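Local coordinates for protein listeriolysin O (Listeria monocytogenes, PDB 4CDB) that forms pores in cholesterol-containing host membranes, binding them and then changing conformation to insert as an oligomeric complex that lyses the cell, at residues D21-Y26 and E239-L244; L107-D112 and K234-E239; S229-K234 and N352-N357. All coordinates share one frame; numbering follows the deposited sequence.

Contact 1: residues D21-Y26 and E239-L244; sequences DEIDKY and EQLQAL. With NA (sodium ion), chain O.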
loop_
_atom_site.group_PDB
_atom_site.type_symbol
_atom_site.label_atom_id
_atom_site.label_comp_id
_atom_site.label_asym_id
_atom_site.label_seq_id
_atom_site.Cartn_x
_atom_site.Cartn_y
_atom_site.Cartn_z
ATOM N N ASP A 21 -6.584 25.023 -39.640
ATOM C CA ASP A 21 -5.246 25.589 -39.561
ATOM C C ASP A 21 -5.127 26.573 -38.395
ATOM O O ASP A 21 -4.104 26.615 -37.717
ATOM C CB ASP A 21 -4.885 26.267 -40.880
ATOM C CG ASP A 21 -3.538 26.957 -40.833
ATOM O OD1 ASP A 21 -2.515 26.275 -41.046
ATOM O OD2 ASP A 21 -3.502 28.183 -40.592
ATOM N N GLU A 22 -6.175 27.358 -38.164
ATOM C CA GLU A 22 -6.194 28.276 -37.027
ATOM C C GLU A 22 -6.139 27.512 -35.707
ATOM O O GLU A 22 -5.482 27.939 -34.760
ATOM C CB GLU A 22 -7.429 29.176 -37.059
ATOM C CG GLU A 22 -7.435 30.214 -38.169
ATOM C CD GLU A 22 -8.719 31.019 -38.190
ATOM O OE1 GLU A 22 -9.651 30.668 -37.436
ATOM O OE2 GLU A 22 -8.797 32.003 -38.957
ATOM N N ILE A 23 -6.837 26.382 -35.646
ATOM C CA ILE A 23 -6.809 25.541 -34.452
ATOM C C ILE A 23 -5.406 24.989 -34.216
ATOM O O ILE A 23 -4.900 25.026 -33.093
ATOM C CB ILE A 23 -7.840 24.392 -34.530
ATOM C CG1 ILE A 23 -9.259 24.950 -34.445
ATOM C CG2 ILE A 23 -7.620 23.393 -33.405
ATOM C CD1 ILE A 23 -10.346 23.926 -34.720
ATOM N N ASP A 24 -4.777 24.494 -35.279
ATOM C CA ASP A 24 -3.414 23.975 -35.192
ATOM C C ASP A 24 -2.458 24.996 -34.584
ATOM O O ASP A 24 -1.739 24.691 -33.635
ATOM C CB ASP A 24 -2.898 23.549 -36.569
ATOM C CG ASP A 24 -3.545 22.273 -37.068
ATOM O OD1 ASP A 24 -3.991 21.462 -36.230
ATOM O OD2 ASP A 24 -3.600 22.078 -38.300
ATOM N N LYS A 25 -2.462 26.207 -35.130
ATOM C CA LYS A 25 -1.550 27.258 -34.680
ATOM C C LYS A 25 -1.849 27.733 -33.261
ATOM O O LYS A 25 -0.939 28.110 -32.524
ATOM C CB LYS A 25 -1.573 28.443 -35.651
ATOM C CG LYS A 25 -1.268 28.058 -37.089
ATOM C CD LYS A 25 0.030 27.273 -37.174
ATOM C CE LYS A 25 0.234 26.681 -38.558
ATOM N NZ LYS A 25 0.310 27.737 -39.600
ATOM N N TYR A 26 -3.123 27.718 -32.880
ATOM C CA TYR A 26 -3.508 28.113 -31.527
ATOM C C TYR A 26 -2.993 27.116 -30.491
ATOM O O TYR A 26 -2.424 27.505 -29.472
ATOM C CB TYR A 26 -5.028 28.272 -31.405
ATOM C CG TYR A 26 -5.494 28.534 -29.989
ATOM C CD1 TYR A 26 -5.302 29.774 -29.392
ATOM C CD2 TYR A 26 -6.121 27.542 -29.247
ATOM C CE1 TYR A 26 -5.722 30.017 -28.095
ATOM C CE2 TYR A 26 -6.546 27.775 -27.952
ATOM C CZ TYR A 26 -6.344 29.015 -27.382
ATOM O OH TYR A 26 -6.765 29.248 -26.093
ATOM N N GLU A 239 -12.108 30.055 -31.731
ATOM C CA GLU A 239 -12.918 30.881 -30.840
ATOM C C GLU A 239 -13.743 30.033 -29.880
ATOM O O GLU A 239 -13.867 30.359 -28.702
ATOM C CB GLU A 239 -13.835 31.810 -31.641
ATOM C CG GLU A 239 -13.136 33.017 -32.245
ATOM C CD GLU A 239 -12.153 32.652 -33.341
ATOM O OE1 GLU A 239 -12.328 31.591 -33.977
ATOM O OE2 GLU A 239 -11.207 33.431 -33.569
ATOM N N GLN A 240 -14.306 28.944 -30.390
ATOM C CA GLN A 240 -15.087 28.039 -29.556
ATOM C C GLN A 240 -14.224 27.385 -28.480
ATOM O O GLN A 240 -14.641 27.273 -27.328
ATOM C CB GLN A 240 -15.778 26.977 -30.414
ATOM C CG GLN A 240 -16.798 27.550 -31.387
ATOM C CD GLN A 240 -17.299 26.521 -32.384
ATOM O OE1 GLN A 240 -16.968 25.339 -32.292
ATOM N NE2 GLN A 240 -18.098 26.969 -33.346
ATOM N N LEU A 241 -13.023 26.963 -28.861
ATOM C CA LEU A 241 -12.102 26.329 -27.923
ATOM C C LEU A 241 -11.671 27.292 -26.823
ATOM O O LEU A 241 -11.552 26.902 -25.663
ATOM C CB LEU A 241 -10.873 25.783 -28.655
ATOM C CG LEU A 241 -11.133 24.644 -29.642
ATOM C CD1 LEU A 241 -9.826 24.137 -30.233
ATOM C CD2 LEU A 241 -11.903 23.515 -28.970
ATOM N N GLN A 242 -11.442 28.549 -27.191
ATOM C CA GLN A 242 -11.067 29.570 -26.214
ATOM C C GLN A 242 -12.183 29.806 -25.207
ATOM O O GLN A 242 -11.933 29.919 -24.009
ATOM C CB GLN A 242 -10.709 30.891 -26.899
ATOM C CG GLN A 242 -9.423 30.860 -27.698
ATOM C CD GLN A 242 -8.921 32.250 -28.044
ATOM O OE1 GLN A 242 -9.189 33.217 -27.330
ATOM N NE2 GLN A 242 -8.190 32.356 -29.146
ATOM N N ALA A 243 -13.414 29.886 -25.703
ATOM C CA ALA A 243 -14.574 30.122 -24.849
ATOM C C ALA A 243 -14.794 28.989 -23.852
ATOM O O ALA A 243 -15.322 29.203 -22.761
ATOM C CB ALA A 243 -15.817 30.325 -25.696
ATOM N N LEU A 244 -14.392 27.783 -24.236
ATOM C CA LEU A 244 -14.563 26.611 -23.386
ATOM C C LEU A 244 -13.476 26.506 -22.323
ATOM O O LEU A 244 -13.554 25.663 -21.431
ATOM C CB LEU A 244 -14.594 25.335 -24.228
ATOM C CG LEU A 244 -15.814 25.188 -25.135
ATOM C CD1 LEU A 244 -15.717 23.919 -25.957
ATOM C CD2 LEU A 244 -17.085 25.195 -24.305
HETATM NA NA NA O . -17.347 23.902 -30.285
HETATM O O HOH W 1 -18.595 21.542 -31.186
#

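Contact 2: residues L107-D112 and K234-E239; sequences LPVKRD and KAVTKE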
loop_
_atom_site.group_PDB
_atom_site.type_symbol
_atom_site.label_atom_id
_atom_site.label_comp_id
_atom_site.label_asym_id
_atom_site.label_seq_id
_atom_site.Cartn_x
_atom_site.Cartn_y
_atom_site.Cartn_z
ATOM N N LEU A 107 -14.018 18.026 -22.927
ATOM C CA LEU A 107 -14.378 19.046 -23.905
ATOM C C LEU A 107 -15.614 18.627 -24.696
ATOM O O LEU A 107 -15.579 17.647 -25.440
ATOM C CB LEU A 107 -13.218 19.308 -24.868
ATOM C CG LEU A 107 -11.888 19.742 -24.255
ATOM C CD1 LEU A 107 -10.877 20.053 -25.346
ATOM C CD2 LEU A 107 -12.089 20.942 -23.354
ATOM N N PRO A 108 -16.712 19.380 -24.542
ATOM C CA PRO A 108 -17.971 19.058 -25.219
ATOM C C PRO A 108 -18.023 19.576 -26.660
ATOM O O PRO A 108 -18.954 20.298 -27.022
ATOM C CB PRO A 108 -19.006 19.780 -24.360
ATOM C CG PRO A 108 -18.275 20.995 -23.870
ATOM C CD PRO A 108 -16.836 20.572 -23.683
ATOM N N VAL A 109 -17.035 19.205 -27.468
ATOM C CA VAL A 109 -17.007 19.606 -28.872
ATOM C C VAL A 109 -17.319 18.431 -29.789
ATOM O O VAL A 109 -17.145 17.272 -29.412
ATOM C CB VAL A 109 -15.632 20.176 -29.277
ATOM C CG1 VAL A 109 -15.371 21.494 -28.574
ATOM C CG2 VAL A 109 -14.531 19.171 -28.969
ATOM N N LYS A 110 -17.778 18.733 -30.998
ATOM C CA LYS A 110 -18.006 17.696 -31.994
ATOM C C LYS A 110 -16.680 17.105 -32.455
ATOM O O LYS A 110 -15.642 17.768 -32.413
ATOM C CB LYS A 110 -18.802 18.243 -33.175
ATOM C CG LYS A 110 -20.287 18.403 -32.883
ATOM C CD LYS A 110 -20.845 19.641 -33.569
ATOM C CE LYS A 110 -22.359 19.555 -33.728
ATOM N NZ LYS A 110 -22.905 20.773 -34.392
ATOM N N ARG A 111 -16.723 15.851 -32.893
ATOM C CA ARG A 111 -15.510 15.094 -33.162
ATOM C C ARG A 111 -15.402 14.678 -34.622
ATOM O O ARG A 111 -16.410 14.540 -35.313
ATOM C CB ARG A 111 -15.476 13.848 -32.275
ATOM C CG ARG A 111 -15.551 14.141 -30.786
ATOM C CD ARG A 111 -14.328 14.915 -30.327
ATOM N NE ARG A 111 -13.098 14.209 -30.671
ATOM C CZ ARG A 111 -12.565 13.233 -29.943
ATOM N NH1 ARG A 111 -13.149 12.847 -28.819
ATOM N NH2 ARG A 111 -11.447 12.646 -30.340
ATOM N N ASP A 112 -14.171 14.481 -35.084
ATOM C CA ASP A 112 -13.938 13.897 -36.397
ATOM C C ASP A 112 -13.742 12.392 -36.220
ATOM O O ASP A 112 -14.334 11.787 -35.326
ATOM C CB ASP A 112 -12.721 14.538 -37.067
ATOM C CG ASP A 112 -12.772 14.459 -38.590
ATOM O OD1 ASP A 112 -13.433 13.546 -39.130
ATOM O OD2 ASP A 112 -12.137 15.312 -39.246
ATOM N N LYS A 234 -15.379 19.455 -38.153
ATOM C CA LYS A 234 -15.074 20.497 -39.126
ATOM C C LYS A 234 -15.738 21.835 -38.811
ATOM O O LYS A 234 -15.389 22.857 -39.403
ATOM C CB LYS A 234 -15.469 20.043 -40.530
ATOM C CG LYS A 234 -16.953 19.772 -40.700
ATOM C CD LYS A 234 -17.235 19.156 -42.061
ATOM C CE LYS A 234 -18.719 18.879 -42.251
ATOM N NZ LYS A 234 -19.010 18.206 -43.550
ATOM N N ALA A 235 -16.693 21.829 -37.886
ATOM C CA ALA A 235 -17.399 23.054 -37.519
ATOM C C ALA A 235 -16.773 23.746 -36.310
ATOM O O ALA A 235 -17.181 24.848 -35.941
ATOM C CB ALA A 235 -18.868 22.765 -37.261
ATOM N N VAL A 236 -15.791 23.099 -35.689
ATOM C CA VAL A 236 -15.143 23.665 -34.510
ATOM C C VAL A 236 -14.151 24.754 -34.913
ATOM O O VAL A 236 -13.430 24.613 -35.905
ATOM C CB VAL A 236 -14.423 22.581 -33.680
ATOM C CG1 VAL A 236 -13.833 23.180 -32.407
ATOM C CG2 VAL A 236 -15.385 21.449 -33.338
ATOM N N THR A 237 -14.129 25.842 -34.148
ATOM C CA THR A 237 -13.210 26.946 -34.400
ATOM C C THR A 237 -12.334 27.225 -33.181
ATOM O O THR A 237 -12.596 26.724 -32.086
ATOM C CB THR A 237 -13.963 28.237 -34.791
ATOM O OG1 THR A 237 -14.809 28.650 -33.712
ATOM C CG2 THR A 237 -14.810 28.002 -36.029
ATOM N N LYS A 238 -11.291 28.021 -33.389
ATOM C CA LYS A 238 -10.401 28.439 -32.314
ATOM C C LYS A 238 -11.173 29.233 -31.266
ATOM O O LYS A 238 -10.932 29.095 -30.067
ATOM C CB LYS A 238 -9.254 29.282 -32.879
ATOM C CG LYS A 238 -8.479 30.081 -31.839
ATOM C CD LYS A 238 -7.343 30.869 -32.475
ATOM C CE LYS A 238 -7.846 31.759 -33.601
ATOM N NZ LYS A 238 -6.741 32.507 -34.263
ATOM N N GLU A 239 -12.108 30.055 -31.731
ATOM C CA GLU A 239 -12.918 30.881 -30.840
ATOM C C GLU A 239 -13.743 30.033 -29.880
ATOM O O GLU A 239 -13.867 30.359 -28.702
ATOM C CB GLU A 239 -13.835 31.810 -31.641
ATOM C CG GLU A 239 -13.136 33.017 -32.245
ATOM C CD GLU A 239 -12.153 32.652 -33.341
ATOM O OE1 GLU A 239 -12.328 31.591 -33.977
ATOM O OE2 GLU A 239 -11.207 33.431 -33.569
#

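Contact 3: residues S229-K234 and N352-N357; sequences SRFFGK and NFLKDN. With NA (sodium ion), chain P; ACT (acetate ion), chain D.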
loop_
_atom_site.group_PDB
_atom_site.type_symbol
_atom_site.label_atom_id
_atom_site.label_comp_id
_atom_site.label_asym_id
_atom_site.label_seq_id
_atom_site.Cartn_x
_atom_site.Cartn_y
_atom_site.Cartn_z
ATOM N N SER A 229 -5.698 19.622 -34.888
ATOM C CA SER A 229 -7.069 19.857 -35.334
ATOM C C SER A 229 -7.790 18.596 -35.814
ATOM O O SER A 229 -9.002 18.616 -36.012
ATOM C CB SER A 229 -7.095 20.912 -36.442
ATOM O OG SER A 229 -6.313 20.505 -37.550
ATOM N N ARG A 230 -7.049 17.507 -36.003
ATOM C CA ARG A 230 -7.625 16.278 -36.557
ATOM C C ARG A 230 -8.745 15.679 -35.707
ATOM O O ARG A 230 -9.646 15.033 -36.234
ATOM C CB ARG A 230 -6.544 15.221 -36.811
ATOM C CG ARG A 230 -6.160 15.062 -38.275
ATOM C CD ARG A 230 -7.380 14.801 -39.154
ATOM N NE ARG A 230 -7.579 13.383 -39.454
ATOM C CZ ARG A 230 -8.530 12.621 -38.920
ATOM N NH1 ARG A 230 -9.388 13.133 -38.048
ATOM N NH2 ARG A 230 -8.625 11.344 -39.264
ATOM N N PHE A 231 -8.687 15.891 -34.396
ATOM C CA PHE A 231 -9.674 15.297 -33.497
ATOM C C PHE A 231 -10.979 16.088 -33.438
ATOM O O PHE A 231 -12.004 15.578 -32.984
ATOM C CB PHE A 231 -9.096 15.114 -32.090
ATOM C CG PHE A 231 -8.301 13.848 -31.921
ATOM C CD1 PHE A 231 -8.306 12.876 -32.909
ATOM C CD2 PHE A 231 -7.557 13.627 -30.772
ATOM C CE1 PHE A 231 -7.579 11.706 -32.760
ATOM C CE2 PHE A 231 -6.827 12.461 -30.615
ATOM C CZ PHE A 231 -6.839 11.498 -31.612
ATOM N N PHE A 232 -10.943 17.329 -33.909
ATOM C CA PHE A 232 -12.118 18.189 -33.840
ATOM C C PHE A 232 -12.980 18.098 -35.090
ATOM O O PHE A 232 -12.472 17.889 -36.192
ATOM C CB PHE A 232 -11.699 19.638 -33.598
ATOM C CG PHE A 232 -10.952 19.837 -32.316
ATOM C CD1 PHE A 232 -11.630 19.896 -31.109
ATOM C CD2 PHE A 232 -9.571 19.958 -32.313
ATOM C CE1 PHE A 232 -10.942 20.077 -29.921
ATOM C CE2 PHE A 232 -8.881 20.139 -31.131
ATOM C CZ PHE A 232 -9.566 20.198 -29.934
ATOM N N GLY A 233 -14.289 18.256 -34.908
ATOM C CA GLY A 233 -15.214 18.309 -36.026
ATOM C C GLY A 233 -14.937 19.517 -36.901
ATOM O O GLY A 233 -14.339 20.496 -36.444
ATOM N N LYS A 234 -15.379 19.455 -38.153
ATOM C CA LYS A 234 -15.074 20.497 -39.126
ATOM C C LYS A 234 -15.738 21.835 -38.811
ATOM O O LYS A 234 -15.389 22.857 -39.403
ATOM C CB LYS A 234 -15.469 20.043 -40.530
ATOM C CG LYS A 234 -16.953 19.772 -40.700
ATOM C CD LYS A 234 -17.235 19.156 -42.061
ATOM C CE LYS A 234 -18.719 18.879 -42.251
ATOM N NZ LYS A 234 -19.010 18.206 -43.550
ATOM N N ASN A 352 -2.405 11.886 -23.537
ATOM C CA ASN A 352 -1.398 12.610 -24.305
ATOM C C ASN A 352 -1.848 14.041 -24.547
ATOM O O ASN A 352 -3.017 14.284 -24.848
ATOM C CB ASN A 352 -1.146 11.931 -25.653
ATOM C CG ASN A 352 -0.464 10.583 -25.519
ATOM O OD1 ASN A 352 -0.361 10.029 -24.426
ATOM N ND2 ASN A 352 0.000 10.045 -26.641
ATOM N N PHE A 353 -0.924 14.989 -24.412
ATOM C CA PHE A 353 -1.207 16.375 -24.768
ATOM C C PHE A 353 -1.464 16.452 -26.269
ATOM O O PHE A 353 -0.786 15.792 -27.052
ATOM C CB PHE A 353 -0.039 17.286 -24.378
ATOM C CG PHE A 353 0.135 17.452 -22.891
ATOM C CD1 PHE A 353 -0.723 18.263 -22.166
ATOM C CD2 PHE A 353 1.166 16.806 -22.221
ATOM C CE1 PHE A 353 -0.564 18.421 -20.797
ATOM C CE2 PHE A 353 1.329 16.962 -20.853
ATOM C CZ PHE A 353 0.462 17.770 -20.141
ATOM N N LEU A 354 -2.447 17.252 -26.668
ATOM C CA LEU A 354 -2.796 17.370 -28.080
ATOM C C LEU A 354 -1.728 18.120 -28.868
ATOM O O LEU A 354 -1.618 17.963 -30.083
ATOM C CB LEU A 354 -4.153 18.060 -28.249
ATOM C CG LEU A 354 -5.266 17.225 -28.883
ATOM C CD1 LEU A 354 -6.505 18.074 -29.133
ATOM C CD2 LEU A 354 -4.778 16.576 -30.170
ATOM N N LYS A 355 -0.938 18.930 -28.175
ATOM C CA LYS A 355 0.044 19.781 -28.839
ATOM C C LYS A 355 1.144 18.998 -29.553
ATOM O O LYS A 355 1.434 19.251 -30.721
ATOM C CB LYS A 355 0.660 20.764 -27.843
ATOM C CG LYS A 355 1.677 21.712 -28.453
ATOM C CD LYS A 355 2.183 22.703 -27.416
ATOM C CE LYS A 355 3.214 23.650 -28.008
ATOM N NZ LYS A 355 3.702 24.642 -27.009
ATOM N N ASP A 356 1.755 18.050 -28.854
ATOM C CA ASP A 356 2.879 17.312 -29.416
ATOM C C ASP A 356 2.734 15.808 -29.220
ATOM O O ASP A 356 3.706 15.066 -29.358
ATOM C CB ASP A 356 4.192 17.798 -28.793
ATOM C CG ASP A 356 4.188 17.700 -27.275
ATOM O OD1 ASP A 356 3.094 17.557 -26.690
ATOM O OD2 ASP A 356 5.276 17.771 -26.664
ATOM N N ASN A 357 1.522 15.365 -28.893
ATOM C CA ASN A 357 1.249 13.951 -28.626
ATOM C C ASN A 357 2.137 13.369 -27.523
ATOM O O ASN A 357 2.378 12.162 -27.476
ATOM C CB ASN A 357 1.370 13.120 -29.908
ATOM C CG ASN A 357 0.328 13.495 -30.948
ATOM O OD1 ASN A 357 -0.866 13.556 -30.655
ATOM N ND2 ASN A 357 0.777 13.751 -32.172
HETATM NA NA NA P . 2.601 19.288 -24.723
HETATM C C ACT D . 4.712 21.937 -24.756
HETATM O O ACT D . 4.299 23.118 -24.774
HETATM O OXT ACT D . 4.225 21.053 -25.492
HETATM C CH3 ACT D . 5.847 21.577 -23.844
#

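Contact 1: residues D21-Y26 and E239-L244
The Tyr-26 ring and the side-chain amide of Gln-242 lie almost parallel, their planes 14° apart, with the glutamine crossing the ring obliquely. Gln-242 NE2 comes to 3.6 Å from Tyr-26 CE1, while the glutamine's aliphatic part reaches the phenol end, CG standing 3.5 Å from Tyr-26 OH. An extended chain beyond CG carries the amide that far. The hydroxyl itself is hydrogen-bonded to the carbonyl oxygen of Val-246, which fixes the outer end of the ring. With Tyr-26 CG anti to the backbone N (chi1 174°), the ring projects from helix 14-28 toward helix 238-243. One turn back, Ile-23 CG2 meets Leu-241 CD1 at 3.9 Å, the two side chains crossing at about a right angle. The helix segments run 42° from parallel with axes 10.9 Å apart. On the outer side, Glu-22 OE1 and Glu-239 OE1 are 4.5 Å apart, and their like charges would probably make the approach mildly unfavourable. Gln-240 OE1 binds a sodium ion. The helix pair is thus joined by van der Waals contact, apolar inside and polar outside, without direct hydrogen bonds or salt bridges between the segments.

Contact 2: residues L107-D112 and K234-E239
Val-236 carries the apolar part of this contact through a single methyl. Its CG2 lies 4.3 Å from Val-109 CB and 3.8 Å from the carbonyl oxygen of Lys-110, so the branch meets both a side chain and the backbone of the facing loop. With Val-236 CG1 anti to the backbone N (chi1 -176°), it is CG2, beside that N, that is presented to the loop. Lys-110 and Val-236 are the facing pair, their CA atoms 7.1 Å apart; the Lys-110 side chain starts beside the valine, with CB nearest, and then leads away. Residues 107-112 form the irregular link between helix 97-100 and strand 114-118, with Pro-108 at the centre of an inverse gamma turn; residues 234-239 lead into helix 238-243, for which Thr-237 is the N-cap, its OG1 making a weak hydrogen bond to the backbone N of Gln-240. Polar ties run beside the valines and end on the preceding loop: Lys-110 and Asp-112 pair through their backbones with Gly-233 and Phe-231. The Arg-111 side chain leaves the backbone away from residues 234-239, and its NE and NH2 are hydrogen-bonded to the carbonyl oxygens of Phe-231 and Gly-90. Further apolar cover comes from Leu-241, against which both Val-109 and Val-236 pack.

Contact 3: residues S229-K234 and N352-N357
Where strand 345-353 of the large antiparallel sheet runs out into a loop, Leu-354 lies beside the connection that leads from strand 207-222 to helix 238-243. It packs there against two consecutive phenylalanines, one for each of its methyl branches. Leu-354 CD1 comes to 3.7 Å from Phe-232 CE2 and lies almost as near to CZ of the same ring, whereas Leu-354 CD2 approaches Phe-231 CD2 at 4.1 Å. Both approaches are oblique, one methyl to each ring. The leucine's chi1 of -116° departs from the usual staggered values, while the outer torsion is close to anti; these torsions orient the fork so that each methyl faces a different ring. A backbone hydrogen bond from Phe-232 N to Ser-229 O, 3.1 Å long, closes the turn that presents the phenylalanines, and the CA of Ser-229 lies at the edge of the Phe-232 ring, in its plane. Around the three residues, Tyr-254 meets Phe-231 edge-to-face, Leu-92 touches both rings, and Ile-27 of helix 14-28 packs on Phe-232. The following residues turn outward to a sodium ion. The ion is bound by Asp-356 OD1 at 2.7 Å and by acetate OXT at 2.5 Å, with Tyr-32 as a further ligand from the protein. The extended side chain of Lys-355 grips the other acetate oxygen, NZ to O at 2.8 Å, and NZ also bonds the carbonyl oxygen of Leu-30. Because the acetate probably came from the crystallisation liquor, this ionic arrangement may not persist without it. The contact between the two segments is therefore wholly apolar and buried, resting on shape and van der Waals contact, while the charged Lys-355 and Asp-356 lie apart from it, at the ion and acetate.

The three contacts gather in one region at the far end of the elongated chain, their centres 9 to 11 Å apart. Contact 3 is the buried one, built of aromatic and aliphatic groups alone; contacts 1 and 2 are partly buried and mix apolar packing with polar groups at their margins. Contacts 1 and 2 both use helix 238-243 and share Glu-239, whereas contacts 2 and 3 share Lys-234 in the connection before that helix. Phe-232 ties the set together, its ring touching Leu-241 and Ile-23 of contact 1 and Val-109 of contact 2. Direct polar bonding joins contacts more than it crosses any of them, as where Asp-24 OD1 is probably hydrogen-bonded to Ser-229 N (2.8 Å).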